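Local coordinates for enterotoxin SEN variant (Staphylococcus aureus, PDB 6KRY), which probably acts as a superantigen, a secreted toxin of the staphylococcal and streptococcal toxin family, at residues I121-F126 / Y218-F223. Residues are numbered along the deposited sequence; the frame is centred on the assembly and turned at random.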
loop_
_atom_site.group_PDB
_atom_site.type_symbol
_atom_site.label_atom_id
_atom_site.label_comp_id
_atom_site.label_asym_id
_atom_site.label_seq_id
_atom_site.Cartn_x
_atom_site.Cartn_y
_atom_site.Cartn_z
ATOM N N ILE A 121 -5.813 12.109 8.877
ATOM C CA ILE A 121 -4.400 11.926 9.234
ATOM C C ILE A 121 -3.565 12.976 8.499
ATOM O O ILE A 121 -3.671 13.110 7.264
ATOM C CB ILE A 121 -3.959 10.496 8.891
ATOM C CG1 ILE A 121 -4.726 9.493 9.755
ATOM C CG2 ILE A 121 -2.453 10.374 9.032
ATOM C CD1 ILE A 121 -4.437 8.039 9.436
ATOM N N GLY A 122 -2.782 13.733 9.275
ATOM C CA GLY A 122 -1.950 14.838 8.745
ATOM C C GLY A 122 -0.675 14.280 8.133
ATOM O O GLY A 122 -0.096 13.351 8.676
ATOM N N VAL A 123 -0.292 14.839 6.987
ATOM C CA VAL A 123 0.958 14.539 6.298
ATOM C C VAL A 123 1.733 15.848 6.119
ATOM O O VAL A 123 1.314 16.719 5.381
ATOM C CB VAL A 123 0.687 13.877 4.927
ATOM C CG1 VAL A 123 1.987 13.448 4.267
ATOM C CG2 VAL A 123 -0.312 12.726 4.998
ATOM N N ASN A 124 2.865 15.967 6.799
ATOM C CA ASN A 124 3.782 17.088 6.600
ATOM C C ASN A 124 4.812 16.710 5.536
ATOM O O ASN A 124 5.201 15.532 5.425
ATOM C CB ASN A 124 4.478 17.463 7.899
ATOM C CG ASN A 124 3.516 18.121 8.857
ATOM O OD1 ASN A 124 3.281 17.594 9.934
ATOM N ND2 ASN A 124 2.983 19.269 8.465
ATOM N N VAL A 125 5.136 17.664 4.670
ATOM C CA VAL A 125 6.061 17.401 3.594
ATOM C C VAL A 125 7.202 18.430 3.671
ATOM O O VAL A 125 6.962 19.662 3.756
ATOM C CB VAL A 125 5.355 17.442 2.224
ATOM C CG1 VAL A 125 6.330 17.157 1.096
ATOM C CG2 VAL A 125 4.197 16.471 2.127
ATOM N N PHE A 126 8.434 17.923 3.585
ATOM C CA PHE A 126 9.646 18.705 3.550
ATOM C C PHE A 126 10.400 18.398 2.247
ATOM O O PHE A 126 10.467 17.249 1.817
ATOM C CB PHE A 126 10.520 18.400 4.756
ATOM C CG PHE A 126 9.845 18.712 6.069
ATOM C CD1 PHE A 126 9.075 17.757 6.716
ATOM C CD2 PHE A 126 9.946 19.979 6.628
ATOM C CE1 PHE A 126 8.437 18.059 7.914
ATOM C CE2 PHE A 126 9.331 20.268 7.840
ATOM C CZ PHE A 126 8.581 19.306 8.480
ATOM N N TYR A 218 -1.563 8.111 14.594
ATOM C CA TYR A 218 -0.443 8.209 13.694
ATOM C C TYR A 218 -0.544 9.496 12.880
ATOM O O TYR A 218 -1.628 9.995 12.549
ATOM C CB TYR A 218 -0.300 6.958 12.814
ATOM C CG TYR A 218 0.515 5.898 13.489
ATOM C CD1 TYR A 218 -0.034 5.067 14.455
ATOM C CD2 TYR A 218 1.875 5.790 13.235
ATOM C CE1 TYR A 218 0.758 4.190 15.186
ATOM C CE2 TYR A 218 2.675 4.909 13.942
ATOM C CZ TYR A 218 2.117 4.102 14.915
ATOM O OH TYR A 218 2.892 3.184 15.569
ATOM N N HIS A 219 0.618 10.034 12.545
ATOM C CA HIS A 219 0.733 11.116 11.557
ATOM C C HIS A 219 1.972 10.797 10.724
ATOM O O HIS A 219 2.768 9.909 11.087
ATOM C CB HIS A 219 0.801 12.502 12.199
ATOM C CG HIS A 219 2.000 12.728 13.054
ATOM N ND1 HIS A 219 2.019 12.363 14.390
ATOM C CD2 HIS A 219 3.221 13.234 12.780
ATOM C CE1 HIS A 219 3.200 12.637 14.909
ATOM N NE2 HIS A 219 3.946 13.232 13.953
ATOM N N ILE A 220 2.071 11.452 9.583
ATOM C CA ILE A 220 3.089 11.059 8.588
ATOM C C ILE A 220 3.948 12.267 8.262
ATOM O O ILE A 220 3.426 13.370 8.132
ATOM C CB ILE A 220 2.382 10.499 7.358
ATOM C CG1 ILE A 220 1.562 9.277 7.777
ATOM C CG2 ILE A 220 3.368 10.155 6.245
ATOM C CD1 ILE A 220 0.625 8.802 6.692
ATOM N N ASP A 221 5.260 12.041 8.132
ATOM C CA ASP A 221 6.146 13.064 7.618
ATOM C C ASP A 221 6.856 12.509 6.381
ATOM O O ASP A 221 7.414 11.417 6.425
ATOM C CB ASP A 221 7.164 13.515 8.655
ATOM C CG ASP A 221 6.565 14.009 9.960
ATOM O OD1 ASP A 221 5.627 14.811 9.898
ATOM O OD2 ASP A 221 7.038 13.542 11.022
ATOM N N VAL A 222 6.869 13.299 5.304
ATOM C CA VAL A 222 7.540 12.953 4.066
ATOM C C VAL A 222 8.769 13.872 3.903
ATOM O O VAL A 222 8.635 15.121 4.028
ATOM C CB VAL A 222 6.572 13.117 2.876
ATOM C CG1 VAL A 222 7.267 12.916 1.540
ATOM C CG2 VAL A 222 5.372 12.176 2.999
ATOM N N PHE A 223 9.927 13.274 3.592
ATOM C CA PHE A 223 11.173 14.012 3.353
ATOM C C PHE A 223 11.595 13.728 1.922
ATOM O O PHE A 223 11.780 12.582 1.557
ATOM C CB PHE A 223 12.239 13.627 4.384
ATOM C CG PHE A 223 11.866 13.955 5.805
ATOM C CD1 PHE A 223 12.046 15.233 6.310
ATOM C CD2 PHE A 223 11.264 13.007 6.619
ATOM C CE1 PHE A 223 11.663 15.546 7.604
ATOM C CE2 PHE A 223 10.887 13.319 7.916
ATOM C CZ PHE A 223 11.092 14.583 8.401
HETATM O O HOH W 1 2.438 15.285 10.194
#
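Residues 121-126 and 218-223 run side by side as parallel strands, their axes 17° apart, and four backbone hydrogen bonds join them: Ile220 N to Gly122 O, Asn124 N to Ile220 O, Val222 N to Asn124 O, and Phe126 N to Val222 O (2.8 Å). Ile220 and Val222 thus each use both N-H and C=O on this neighbour. On the buried face, branched aliphatic residues suit both the extended backbone and an apolar setting. Val123 CG1 lies anti to its backbone N (chi1 -175°), beside the carbonyl carbon, and from there touches Val222 CG2 at 3.8 Å, while Ile220, side by side with Val123, brings CG2 to 4.1 Å from Val123 CG1. The opposite face, with Asn124, Asp221, Phe126 and Phe223, is partly exposed, which suits polar groups and rings that shield one another. Phe126 and Phe223 point the same way with ring planes only 11° apart, yet slid so far that they barely overlap; the closest approach is Phe126 CD1 to Phe223 CE1, 3.5 Å. Beside them the Asn124 amide and Asp221 carboxylate are nearly coplanar, and Asp221 OD1 rests 3.5 Å from Asn124 CB. A water near Asn124 OD1 lies 3.0 Å from Ile220 O and can donate to it beside the bond from Asn124 N, but has more acceptors around it than protons. This parallel pairing of a domain's first and last strands is the hallmark of the beta-grasp fold: strand 130-139 flanks 121-126, strand 173-180 flanks 218-223, and helix 146-161 packs against the aliphatic face, where Val153 meets Ile220, Leu157 meets Val222 and Tyr161 meets Val125.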